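2-methyl-aconitate isomerase (Shewanella oneidensis, PDB 5K87) catalyses the cis-trans isomerization of 2-methyl-aconitate through base-catalysed proton abstraction, a step in propionate breakdown by the 2-methylcitrate cycle. Local coordinates at residues L49-S55 and S74-I78; D90-G94 and G107-T113; K283-P289 and L309-M315; L318-M322 and F355-S359. The protein carries 1 engineered substitution. One frame throughout, in Å; residues are numbered along the deposited sequence.

Interaction 1 (L49-S55 and S74-I78). Engineered in segment 74-78: Glu-75 (natural residue Lys).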
loop_
_atom_site.group_PDB
_atom_site.type_symbol
_atom_site.label_atom_id
_atom_site.label_comp_id
_atom_site.label_asym_id
_atom_site.label_seq_id
_atom_site.Cartn_x
_atom_site.Cartn_y
_atom_site.Cartn_z
ATOM N N LEU A 49 2.836 5.307 -16.867
ATOM C CA LEU A 49 2.267 4.363 -15.916
ATOM C C LEU A 49 3.202 4.147 -14.731
ATOM O O LEU A 49 2.759 4.048 -13.589
ATOM C CB LEU A 49 1.948 3.039 -16.602
ATOM C CG LEU A 49 0.882 3.148 -17.692
ATOM C CD1 LEU A 49 0.654 1.828 -18.377
ATOM C CD2 LEU A 49 -0.405 3.644 -17.106
ATOM N N LEU A 50 4.502 4.063 -14.997
ATOM C CA LEU A 50 5.477 3.969 -13.918
ATOM C C LEU A 50 5.343 5.136 -12.949
ATOM O O LEU A 50 5.309 4.940 -11.723
ATOM C CB LEU A 50 6.898 3.909 -14.487
ATOM C CG LEU A 50 7.318 2.558 -15.071
ATOM C CD1 LEU A 50 8.496 2.746 -16.023
ATOM C CD2 LEU A 50 7.696 1.584 -13.968
ATOM N N ARG A 51 5.243 6.345 -13.475
ATOM C CA ARG A 51 5.186 7.514 -12.620
ATOM C C ARG A 51 3.860 7.603 -11.873
ATOM O O ARG A 51 3.827 8.026 -10.724
ATOM C CB ARG A 51 5.432 8.774 -13.446
ATOM C CG ARG A 51 5.771 9.985 -12.616
ATOM C CD ARG A 51 7.052 9.779 -11.818
ATOM N NE ARG A 51 7.222 10.864 -10.864
ATOM C CZ ARG A 51 6.624 10.905 -9.681
ATOM N NH1 ARG A 51 5.830 9.905 -9.299
ATOM N NH2 ARG A 51 6.834 11.931 -8.874
ATOM N N VAL A 52 2.767 7.207 -12.519
ATOM C CA VAL A 52 1.474 7.195 -11.828
ATOM C C VAL A 52 1.539 6.277 -10.601
ATOM O O VAL A 52 1.067 6.620 -9.520
ATOM C CB VAL A 52 0.326 6.755 -12.756
ATOM C CG1 VAL A 52 -0.941 6.469 -11.955
ATOM C CG2 VAL A 52 0.067 7.818 -13.827
ATOM N N ILE A 53 2.137 5.102 -10.779
ATOM C CA ILE A 53 2.202 4.096 -9.727
ATOM C C ILE A 53 3.264 4.411 -8.655
ATOM O O ILE A 53 3.114 4.021 -7.502
ATOM C CB ILE A 53 2.404 2.707 -10.374
ATOM C CG1 ILE A 53 1.123 2.255 -11.076
ATOM C CG2 ILE A 53 2.894 1.670 -9.376
ATOM C CD1 ILE A 53 -0.040 1.946 -10.123
ATOM N N GLY A 54 4.329 5.112 -9.046
ATOM C CA GLY A 54 5.382 5.500 -8.117
ATOM C C GLY A 54 6.645 4.662 -8.256
ATOM O O GLY A 54 7.408 4.519 -7.295
ATOM N N SER A 55 6.875 4.127 -9.450
ATOM C CA SER A 55 8.015 3.260 -9.757
ATOM C C SER A 55 8.943 3.914 -10.771
ATOM O O SER A 55 8.534 4.819 -11.489
ATOM C CB SER A 55 7.502 1.948 -10.347
ATOM O OG SER A 55 6.870 1.163 -9.364
ATOM N N SER A 74 0.146 -2.886 -7.634
ATOM C CA SER A 74 1.038 -2.140 -8.519
ATOM C C SER A 74 0.626 -2.490 -9.944
ATOM O O SER A 74 1.346 -3.161 -10.684
ATOM C CB SER A 74 2.500 -2.495 -8.228
ATOM O OG SER A 74 3.408 -1.620 -8.899
ATOM N N GLU A 75 -0.579 -2.037 -10.293
ATOM C CA GLU A 75 -1.343 -2.558 -11.423
ATOM C C GLU A 75 -1.997 -1.431 -12.195
ATOM O O GLU A 75 -2.567 -0.503 -11.599
ATOM C CB GLU A 75 -2.423 -3.544 -10.945
ATOM C CG GLU A 75 -1.845 -4.793 -10.294
ATOM C CD GLU A 75 -2.830 -5.931 -10.121
ATOM O OE1 GLU A 75 -4.046 -5.750 -10.290
ATOM O OE2 GLU A 75 -2.372 -7.049 -9.815
ATOM N N THR A 76 -1.936 -1.532 -13.521
ATOM C CA THR A 76 -2.575 -0.572 -14.403
ATOM C C THR A 76 -3.365 -1.277 -15.489
ATOM O O THR A 76 -3.043 -2.407 -15.883
ATOM C CB THR A 76 -1.545 0.367 -15.051
ATOM O OG1 THR A 76 -0.610 -0.399 -15.830
ATOM C CG2 THR A 76 -0.804 1.168 -13.973
ATOM N N VAL A 77 -4.401 -0.599 -15.969
ATOM C CA VAL A 77 -5.303 -1.161 -16.964
ATOM C C VAL A 77 -5.645 -0.082 -17.981
ATOM O O VAL A 77 -5.961 1.056 -17.609
ATOM C CB VAL A 77 -6.608 -1.653 -16.299
ATOM C CG1 VAL A 77 -7.635 -2.065 -17.339
ATOM C CG2 VAL A 77 -6.329 -2.795 -15.329
ATOM N N ILE A 78 -5.564 -0.430 -19.265
ATOM C CA ILE A 78 -5.999 0.464 -20.332
ATOM C C ILE A 78 -7.102 -0.219 -21.126
ATOM O O ILE A 78 -6.918 -1.335 -21.623
ATOM C CB ILE A 78 -4.834 0.837 -21.268
ATOM C CG1 ILE A 78 -3.762 1.608 -20.495
ATOM C CG2 ILE A 78 -5.331 1.663 -22.461
ATOM C CD1 ILE A 78 -2.466 1.777 -21.261
#
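Two strand hydroxyls lie against the aliphatic side of a helix, yet no hydrogen bond joins the segments. Ser-74 OG meets Ile-53 CG2 at 3.4 Å and Thr-76 OG1 meets Leu-49 CD1 at 3.6 Å; these hydroxyls find hydrogen-bond partners in Val-96 O and Gly-94 O, respectively. Leu-49 and Ile-53, one helical turn apart, supply the packing: Ile-53 CG1 rests 3.6 Å from Thr-76 CG2, and Leu-49 CD1 is 4.2 Å from Ile-78 CD1. A Schellman motif then ends the helix, with Gly-54 as the positive-phi C-prime residue and Ser-55 N bonded to Leu-50 O at 2.9 Å. Ser-74 and residue 75 belong to the substrate-binding site, so helix 43-53 packs behind it. The engineered Glu-75, naturally Lys, points its CA-to-CB bond away from the helix and touches Cys-109, assigned as a proton donor/acceptor. The short axes pass 9.3 Å apart at 132°. Phe-29 and Val-27 of strand 24-30 and Val-96 of strand 89-96, the strands flanking 75-81, extend the helix's seat.

Interaction 2 (D90-G94 and G107-T113); sequences DYLFG and GNCGNLT
The active-site loop that leads into helix 113-122 carries Cys-109, assigned as a proton donor/acceptor, and this contact sets that loop against strand 90-94. The strand is extended throughout, and the two residues that turn toward the loop, Tyr-91 and Phe-93, both have chi1 in the t well. The nearest CA atoms are those of Phe-93 and Asn-108, 5.8 Å apart. From Gly-107 to Cys-109 the loop is extended; a type I beta turn then runs from Gly-110 to Thr-113, closed by Thr-113 N to Gly-110 O at 3.2 Å. Tyr-91 OH donates to Cys-109 O at 2.8 Å. The Phe-93 ring, with chi2 of 63°, lies under the cysteine, whose chi1 is t: Cys-109 CB stands 3.4 Å from the ring centroid, almost on the normal, a CH-pi contact, while Cys-109 SG is 4.5 Å from that centroid, a sulfur-aromatic contact over the same face. Leu-112 CD1 approaches Phe-93 CE1 at 4.3 Å. Bound malonate takes hydrogen bonds from Gly-110 N and Asn-111 N, beside the cysteine. The cysteine is thus packed on an aromatic face, with its carbonyl held by Tyr-91 OH; the weak bond from Leu-112 N to Cys-109 SG at 3.6 Å would be consistent with some stabilisation of a thiolate.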
loop_
_atom_site.group_PDB
_atom_site.type_symbol
_atom_site.label_atom_id
_atom_site.label_comp_id
_atom_site.label_asym_id
_atom_site.label_seq_id
_atom_site.Cartn_x
_atom_site.Cartn_y
_atom_site.Cartn_z
ATOM N N ASP A 90 -11.604 -3.824 -25.434
ATOM C CA ASP A 90 -10.249 -4.371 -25.393
ATOM C C ASP A 90 -9.583 -4.007 -24.068
ATOM O O ASP A 90 -9.650 -2.853 -23.615
ATOM C CB ASP A 90 -9.388 -3.809 -26.518
ATOM C CG ASP A 90 -9.722 -4.384 -27.875
ATOM O OD1 ASP A 90 -10.574 -5.287 -27.975
ATOM O OD2 ASP A 90 -9.095 -3.925 -28.854
ATOM N N TYR A 91 -8.891 -4.982 -23.490
ATOM C CA TYR A 91 -8.328 -4.871 -22.148
ATOM C C TYR A 91 -6.828 -5.166 -22.185
ATOM O O TYR A 91 -6.419 -6.273 -22.547
ATOM C CB TYR A 91 -9.079 -5.864 -21.256
ATOM C CG TYR A 91 -8.502 -6.243 -19.902
ATOM C CD1 TYR A 91 -7.662 -5.394 -19.182
ATOM C CD2 TYR A 91 -8.824 -7.471 -19.335
ATOM C CE1 TYR A 91 -7.165 -5.767 -17.938
ATOM C CE2 TYR A 91 -8.337 -7.844 -18.092
ATOM C CZ TYR A 91 -7.504 -6.990 -17.407
ATOM O OH TYR A 91 -7.006 -7.350 -16.176
ATOM N N LEU A 92 -6.025 -4.166 -21.814
ATOM C CA LEU A 92 -4.595 -4.356 -21.586
ATOM C C LEU A 92 -4.277 -4.205 -20.109
ATOM O O LEU A 92 -4.688 -3.228 -19.466
ATOM C CB LEU A 92 -3.757 -3.355 -22.375
ATOM C CG LEU A 92 -3.587 -3.627 -23.867
ATOM C CD1 LEU A 92 -2.918 -2.432 -24.538
ATOM C CD2 LEU A 92 -2.771 -4.894 -24.087
ATOM N N PHE A 93 -3.555 -5.179 -19.571
ATOM C CA PHE A 93 -3.092 -5.149 -18.198
ATOM C C PHE A 93 -1.590 -4.925 -18.159
ATOM O O PHE A 93 -0.830 -5.646 -18.826
ATOM C CB PHE A 93 -3.416 -6.469 -17.506
ATOM C CG PHE A 93 -2.795 -6.596 -16.156
ATOM C CD1 PHE A 93 -3.139 -5.715 -15.142
ATOM C CD2 PHE A 93 -1.858 -7.578 -15.890
ATOM C CE1 PHE A 93 -2.562 -5.805 -13.883
ATOM C CE2 PHE A 93 -1.281 -7.671 -14.627
ATOM C CZ PHE A 93 -1.636 -6.781 -13.630
ATOM N N GLY A 94 -1.157 -3.945 -17.377
ATOM C CA GLY A 94 0.257 -3.677 -17.177
ATOM C C GLY A 94 0.665 -3.921 -15.739
ATOM O O GLY A 94 0.192 -3.237 -14.821
ATOM N N GLY A 107 0.886 -10.724 -19.540
ATOM C CA GLY A 107 -0.176 -11.496 -18.926
ATOM C C GLY A 107 -1.461 -10.738 -18.678
ATOM O O GLY A 107 -1.530 -9.509 -18.801
ATOM N N ASN A 108 -2.487 -11.489 -18.307
ATOM C CA ASN A 108 -3.758 -10.939 -17.867
ATOM C C ASN A 108 -3.720 -10.701 -16.356
ATOM O O ASN A 108 -2.803 -11.157 -15.662
ATOM C CB ASN A 108 -4.854 -11.953 -18.238
ATOM C CG ASN A 108 -6.250 -11.497 -17.885
ATOM O OD1 ASN A 108 -6.548 -10.304 -17.852
ATOM N ND2 ASN A 108 -7.129 -12.462 -17.648
ATOM N N CYS A 109 -4.703 -9.955 -15.864
ATOM C CA CYS A 109 -5.001 -9.917 -14.442
ATOM C C CYS A 109 -6.432 -10.389 -14.258
ATOM O O CYS A 109 -7.377 -9.748 -14.722
ATOM C CB CYS A 109 -4.843 -8.519 -13.855
ATOM S SG CYS A 109 -5.253 -8.526 -12.091
ATOM N N GLY A 110 -6.602 -11.521 -13.591
ATOM C CA GLY A 110 -7.916 -12.103 -13.414
ATOM C C GLY A 110 -8.773 -11.369 -12.409
ATOM O O GLY A 110 -9.976 -11.216 -12.620
ATOM N N ASN A 111 -8.175 -10.925 -11.311
ATOM C CA ASN A 111 -8.935 -10.213 -10.293
ATOM C C ASN A 111 -9.539 -8.922 -10.811
ATOM O O ASN A 111 -10.649 -8.554 -10.425
ATOM C CB ASN A 111 -8.091 -9.950 -9.056
ATOM C CG ASN A 111 -8.114 -11.117 -8.102
ATOM O OD1 ASN A 111 -9.171 -11.472 -7.573
ATOM N ND2 ASN A 111 -6.961 -11.741 -7.882
ATOM N N LEU A 112 -8.820 -8.219 -11.677
ATOM C CA LEU A 112 -9.325 -6.949 -12.171
ATOM C C LEU A 112 -10.372 -7.106 -13.273
ATOM O O LEU A 112 -10.989 -6.119 -13.670
ATOM C CB LEU A 112 -8.185 -6.048 -12.636
ATOM C CG LEU A 112 -7.288 -5.501 -11.517
ATOM C CD1 LEU A 112 -6.305 -4.499 -12.104
ATOM C CD2 LEU A 112 -8.090 -4.865 -10.379
ATOM N N THR A 113 -10.620 -8.329 -13.743
ATOM C CA THR A 113 -11.580 -8.532 -14.823
ATOM C C THR A 113 -12.994 -8.009 -14.498
ATOM O O THR A 113 -13.646 -7.403 -15.340
ATOM C CB THR A 113 -11.596 -10.010 -15.263
ATOM O OG1 THR A 113 -10.371 -10.308 -15.951
ATOM C CG2 THR A 113 -12.757 -10.283 -16.185
#

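Interaction 3 (K283-P289 and L309-M315)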
loop_
_atom_site.group_PDB
_atom_site.type_symbol
_atom_site.label_atom_id
_atom_site.label_comp_id
_atom_site.label_asym_id
_atom_site.label_seq_id
_atom_site.Cartn_x
_atom_site.Cartn_y
_atom_site.Cartn_z
ATOM N N LYS A 283 4.053 -18.232 -13.559
ATOM C CA LYS A 283 3.889 -18.236 -12.114
ATOM C C LYS A 283 4.335 -19.582 -11.551
ATOM O O LYS A 283 4.369 -20.592 -12.273
ATOM C CB LYS A 283 2.416 -18.001 -11.767
ATOM C CG LYS A 283 1.856 -16.695 -12.327
ATOM C CD LYS A 283 2.561 -15.463 -11.765
ATOM C CE LYS A 283 1.891 -14.171 -12.222
ATOM N NZ LYS A 283 2.676 -12.969 -11.783
ATOM N N ILE A 284 4.676 -19.599 -10.267
ATOM C CA ILE A 284 4.953 -20.842 -9.559
ATOM C C ILE A 284 4.045 -20.956 -8.336
ATOM O O ILE A 284 3.777 -19.965 -7.646
ATOM C CB ILE A 284 6.453 -20.967 -9.181
ATOM C CG1 ILE A 284 6.760 -22.332 -8.560
ATOM C CG2 ILE A 284 6.917 -19.799 -8.309
ATOM C CD1 ILE A 284 8.245 -22.658 -8.556
ATOM N N ALA A 285 3.553 -22.166 -8.093
ATOM C CA ALA A 285 2.604 -22.435 -7.021
ATOM C C ALA A 285 2.855 -23.810 -6.434
ATOM O O ALA A 285 3.438 -24.688 -7.080
ATOM C CB ALA A 285 1.182 -22.343 -7.542
ATOM N N PHE A 286 2.417 -24.003 -5.203
ATOM C CA PHE A 286 2.517 -25.314 -4.581
ATOM C C PHE A 286 1.172 -25.776 -4.039
ATOM O O PHE A 286 0.342 -24.958 -3.624
ATOM C CB PHE A 286 3.668 -25.415 -3.562
ATOM C CG PHE A 286 3.623 -24.418 -2.430
ATOM C CD1 PHE A 286 4.153 -23.144 -2.584
ATOM C CD2 PHE A 286 3.131 -24.782 -1.185
ATOM C CE1 PHE A 286 4.152 -22.243 -1.531
ATOM C CE2 PHE A 286 3.134 -23.883 -0.131
ATOM C CZ PHE A 286 3.646 -22.613 -0.308
ATOM N N VAL A 287 0.957 -27.092 -4.082
ATOM C CA VAL A 287 -0.356 -27.668 -3.818
ATOM C C VAL A 287 -0.279 -28.760 -2.757
ATOM O O VAL A 287 0.777 -29.362 -2.546
ATOM C CB VAL A 287 -0.985 -28.270 -5.109
ATOM C CG1 VAL A 287 -1.020 -27.232 -6.214
ATOM C CG2 VAL A 287 -0.231 -29.523 -5.577
ATOM N N ALA A 288 -1.403 -29.020 -2.102
ATOM C CA ALA A 288 -1.481 -30.085 -1.115
ATOM C C ALA A 288 -2.927 -30.514 -0.938
ATOM O O ALA A 288 -3.845 -29.762 -1.269
ATOM C CB ALA A 288 -0.913 -29.619 0.211
ATOM N N PRO A 289 -3.141 -31.738 -0.415
ATOM C CA PRO A 289 -4.513 -32.137 -0.077
ATOM C C PRO A 289 -5.089 -31.252 1.031
ATOM O O PRO A 289 -4.334 -30.551 1.704
ATOM C CB PRO A 289 -4.335 -33.580 0.429
ATOM C CG PRO A 289 -3.053 -34.049 -0.184
ATOM C CD PRO A 289 -2.175 -32.839 -0.214
ATOM N N LEU A 309 -5.370 -27.420 -1.192
ATOM C CA LEU A 309 -4.711 -26.172 -0.824
ATOM C C LEU A 309 -3.808 -25.744 -1.961
ATOM O O LEU A 309 -3.113 -26.573 -2.557
ATOM C CB LEU A 309 -3.850 -26.386 0.411
ATOM C CG LEU A 309 -4.601 -26.926 1.623
ATOM C CD1 LEU A 309 -3.657 -27.017 2.803
ATOM C CD2 LEU A 309 -5.813 -26.078 1.959
ATOM N N VAL A 310 -3.813 -24.447 -2.271
ATOM C CA VAL A 310 -2.865 -23.899 -3.231
ATOM C C VAL A 310 -2.323 -22.574 -2.730
ATOM O O VAL A 310 -3.085 -21.699 -2.308
ATOM C CB VAL A 310 -3.485 -23.670 -4.631
ATOM C CG1 VAL A 310 -2.384 -23.307 -5.627
ATOM C CG2 VAL A 310 -4.260 -24.898 -5.118
ATOM N N ARG A 311 -1.004 -22.443 -2.777
ATOM C CA ARG A 311 -0.315 -21.188 -2.489
ATOM C C ARG A 311 0.443 -20.818 -3.749
ATOM O O ARG A 311 1.021 -21.688 -4.395
ATOM C CB ARG A 311 0.667 -21.388 -1.343
ATOM C CG ARG A 311 0.149 -20.953 0.013
ATOM C CD ARG A 311 -1.133 -21.645 0.435
ATOM N NE ARG A 311 -1.430 -21.317 1.824
ATOM C CZ ARG A 311 -2.598 -21.529 2.422
ATOM N NH1 ARG A 311 -3.607 -22.094 1.772
ATOM N NH2 ARG A 311 -2.746 -21.189 3.688
ATOM N N ALA A 312 0.459 -19.542 -4.119
ATOM C CA ALA A 312 1.187 -19.136 -5.315
ATOM C C ALA A 312 2.081 -17.948 -5.034
ATOM O O ALA A 312 1.811 -17.157 -4.124
ATOM C CB ALA A 312 0.227 -18.806 -6.439
ATOM N N LEU A 313 3.146 -17.822 -5.814
ATOM C CA LEU A 313 3.986 -16.634 -5.764
ATOM C C LEU A 313 3.685 -15.729 -6.935
ATOM O O LEU A 313 3.311 -16.191 -8.011
ATOM C CB LEU A 313 5.476 -17.006 -5.789
ATOM C CG LEU A 313 6.076 -17.460 -4.462
ATOM C CD1 LEU A 313 5.727 -18.916 -4.184
ATOM C CD2 LEU A 313 7.589 -17.250 -4.464
ATOM N N SER A 314 3.841 -14.433 -6.715
ATOM C CA SER A 314 3.760 -13.476 -7.807
ATOM C C SER A 314 4.845 -12.443 -7.610
ATOM O O SER A 314 4.984 -11.880 -6.526
ATOM C CB SER A 314 2.387 -12.811 -7.858
ATOM O OG SER A 314 2.242 -12.049 -9.048
ATOM N N MET A 315 5.633 -12.228 -8.652
ATOM C CA MET A 315 6.712 -11.244 -8.608
ATOM C C MET A 315 7.651 -11.468 -7.420
ATOM O O MET A 315 8.119 -10.510 -6.809
ATOM C CB MET A 315 6.153 -9.810 -8.612
ATOM C CG MET A 315 5.139 -9.536 -9.738
ATOM S SD MET A 315 5.783 -9.814 -11.399
ATOM C CE MET A 315 6.925 -8.427 -11.530
HETATM O O HOH W 1 5.377 -13.871 -10.987
HETATM O O HOH W 2 5.424 -16.441 -9.789
#
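Five backbone hydrogen bonds join these antiparallel strands, whose short axes lie 4.6 Å apart at 162°. Phe-286 and Arg-311 exchange a full pair, Phe-286 N to Arg-311 O at 2.8 Å and Arg-311 N to Phe-286 O at 3.0 Å; Ala-288 and Leu-309 do the same, Ala-288 N to Leu-309 O at 3.0 Å and Leu-309 N to Ala-288 O at 2.8 Å. Leu-313 N still reaches Ile-284 O at 2.9 Å, but Ile-284 N is 4.3 Å from Leu-313 O, and water 2 spans the opening, accepting from Ile-284 N at 3.3 Å and donating to Leu-313 O at 2.8 Å. Within the large mixed sheet, Ala-285 and Val-287 bond outward to strand 225-230, while Val-310 bonds to Gly-356 of strand 352-357, and Ala-312 to His-319, just past the short strand 317-318. Where the strands separate lies part of the substrate site: Lys-283 NZ donates to Ser-314 OG at 2.9 Å, to water 1 at 3.0 Å and to His-280, and water 1 also accepts from Met-315 N at 2.9 Å. Arg-311 CB sits over the face of the Phe-286 ring, 3.7 Å from its centroid, in a CH-pi contact. The guanidinium of Arg-311 leads elsewhere, bonding through NE to Glu-240 O and forming a cation-pi pair with Tyr-293.

Interaction 4 (L318-M322 and F355-S359)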
loop_
_atom_site.group_PDB
_atom_site.type_symbol
_atom_site.label_atom_id
_atom_site.label_comp_id
_atom_site.label_asym_id
_atom_site.label_seq_id
_atom_site.Cartn_x
_atom_site.Cartn_y
_atom_site.Cartn_z
ATOM N N LEU A 318 5.163 -14.714 -1.929
ATOM C CA LEU A 318 3.913 -15.434 -1.742
ATOM C C LEU A 318 2.749 -14.449 -1.812
ATOM O O LEU A 318 2.730 -13.440 -1.104
ATOM C CB LEU A 318 3.900 -16.168 -0.398
ATOM C CG LEU A 318 2.718 -17.126 -0.262
ATOM C CD1 LEU A 318 2.981 -18.384 -1.082
ATOM C CD2 LEU A 318 2.444 -17.481 1.194
ATOM N N HIS A 319 1.785 -14.757 -2.669
ATOM C CA HIS A 319 0.619 -13.920 -2.878
ATOM C C HIS A 319 -0.327 -14.002 -1.685
ATOM O O HIS A 319 -0.510 -15.063 -1.088
ATOM C CB HIS A 319 -0.078 -14.360 -4.164
ATOM C CG HIS A 319 -1.130 -13.419 -4.645
ATOM N ND1 HIS A 319 -2.429 -13.449 -4.168
ATOM C CD2 HIS A 319 -1.102 -12.444 -5.583
ATOM C CE1 HIS A 319 -3.138 -12.527 -4.779
ATOM N NE2 HIS A 319 -2.354 -11.893 -5.644
ATOM N N HIS A 320 -0.952 -12.873 -1.354
ATOM C CA HIS A 320 -1.771 -12.777 -0.151
ATOM C C HIS A 320 -3.067 -13.576 -0.244
ATOM O O HIS A 320 -3.678 -13.906 0.776
ATOM C CB HIS A 320 -2.065 -11.309 0.174
ATOM C CG HIS A 320 -3.061 -10.665 -0.742
ATOM N ND1 HIS A 320 -4.323 -10.306 -0.323
ATOM C CD2 HIS A 320 -2.982 -10.308 -2.049
ATOM C CE1 HIS A 320 -4.976 -9.751 -1.329
ATOM N NE2 HIS A 320 -4.190 -9.745 -2.389
ATOM N N ALA A 321 -3.497 -13.882 -1.462
ATOM C CA ALA A 321 -4.741 -14.616 -1.669
ATOM C C ALA A 321 -4.507 -15.557 -2.850
ATOM O O ALA A 321 -3.701 -16.476 -2.741
ATOM C CB ALA A 321 -5.902 -13.656 -1.901
ATOM N N MET A 322 -5.169 -15.333 -3.978
ATOM C CA MET A 322 -4.786 -16.031 -5.205
ATOM C C MET A 322 -4.994 -15.130 -6.417
ATOM O O MET A 322 -6.021 -14.441 -6.532
ATOM C CB MET A 322 -5.546 -17.356 -5.382
ATOM C CG MET A 322 -5.051 -18.203 -6.553
ATOM S SD MET A 322 -3.287 -18.601 -6.476
ATOM C CE MET A 322 -3.230 -19.477 -4.916
ATOM N N PHE A 355 -10.497 -24.224 -3.520
ATOM C CA PHE A 355 -9.174 -24.379 -2.946
ATOM C C PHE A 355 -8.941 -23.374 -1.825
ATOM O O PHE A 355 -9.535 -22.286 -1.801
ATOM C CB PHE A 355 -8.078 -24.306 -4.019
ATOM C CG PHE A 355 -8.011 -22.984 -4.745
ATOM C CD1 PHE A 355 -7.237 -21.939 -4.251
ATOM C CD2 PHE A 355 -8.713 -22.786 -5.921
ATOM C CE1 PHE A 355 -7.171 -20.720 -4.924
ATOM C CE2 PHE A 355 -8.650 -21.571 -6.595
ATOM C CZ PHE A 355 -7.879 -20.533 -6.095
ATOM N N GLY A 356 -8.077 -23.752 -0.894
ATOM C CA GLY A 356 -7.693 -22.875 0.187
ATOM C C GLY A 356 -6.391 -22.160 -0.111
ATOM O O GLY A 356 -5.371 -22.789 -0.386
ATOM N N HIS A 357 -6.447 -20.833 -0.035
ATOM C CA HIS A 357 -5.292 -19.960 -0.207
ATOM C C HIS A 357 -5.065 -19.198 1.117
ATOM O O HIS A 357 -5.797 -19.410 2.083
ATOM C CB HIS A 357 -5.513 -19.029 -1.413
ATOM C CG HIS A 357 -6.754 -18.202 -1.338
ATOM N ND1 HIS A 357 -6.885 -17.112 -0.498
ATOM C CD2 HIS A 357 -7.916 -18.288 -2.030
ATOM C CE1 HIS A 357 -8.078 -16.572 -0.676
ATOM N NE2 HIS A 357 -8.723 -17.263 -1.598
ATOM N N PRO A 358 -4.032 -18.339 1.203
ATOM C CA PRO A 358 -3.771 -17.746 2.522
ATOM C C PRO A 358 -4.914 -16.934 3.123
ATOM O O PRO A 358 -5.005 -16.868 4.345
ATOM C CB PRO A 358 -2.541 -16.873 2.262
ATOM C CG PRO A 358 -1.811 -17.628 1.211
ATOM C CD PRO A 358 -2.908 -18.093 0.283
ATOM N N SER A 359 -5.777 -16.353 2.298
ATOM C CA SER A 359 -6.854 -15.508 2.812
ATOM C C SER A 359 -8.196 -16.221 2.984
ATOM O O SER A 359 -9.171 -15.588 3.391
ATOM C CB SER A 359 -7.051 -14.280 1.912
ATOM O OG SER A 359 -5.973 -13.370 2.050
HETATM O O HOH W 3 -5.395 -10.666 2.133
#
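A substrate-binding loop, running from the short strand 317-318 to helix 324-334, folds here against the end of strand 352-357 and the turn that follows. Leu-318 opens the contact, its CD2 lying 4.3 Å from Pro-358 CG. His-319 follows, a substrate-binding residue whose NE2 is hydrogen-bonded to a malonate ion; its ND1 accepts from Ala-321 N at 2.9 Å, which ties the ring to its own loop, and its carbonyl O rests 3.7 Å from Pro-358 CG. At His-320 the polar exchange takes place: His-320 O accepts from Ser-359 OG at 2.7 Å, and water 3 links the same two residues by a second route, 2.7 Å from His-320 ND1 and 2.8 Å from Ser-359 OG. His-320 also packs on Lys-61 of the second subunit, and its N hydrogen-bonds to a malonate ion. Ala-321, with phi and psi of -143° and -113°, turns the chain so that its O faces His-357 CB at 3.4 Å and Pro-358 CD at 3.5 Å. Last comes Met-322, just before Met-323, the other residue assigned as proton donor/acceptor: Met-322 N lies over one face of the His-357 ring, and Met-322 CG touches Phe-355 CE1 at 3.7 Å.

Overall arrangement
The four contacts illustrate how an active site can be assembled from distant parts of one chain. The strands of interactions 1 and 2 are neighbours in the sheet, the contact centres 13 Å apart, and Thr-76 O meets Gly-94 N at 2.9 Å. Interactions 3 and 4 form a tighter pair, 8 Å between centres, with Ala-312 O 2.8 Å from His-319 N. The pairs converge where Asn-111 ND2 meets Met-322 O at 3.2 Å, although the centres of interactions 2 and 4 lie 19 Å apart. Malonate ions are bound at Gly-110 and Asn-111 of interaction 2 and at His-319 and His-320 of interaction 4, consistent with a substrate pocket between the two halves, as in the DAP epimerase clan.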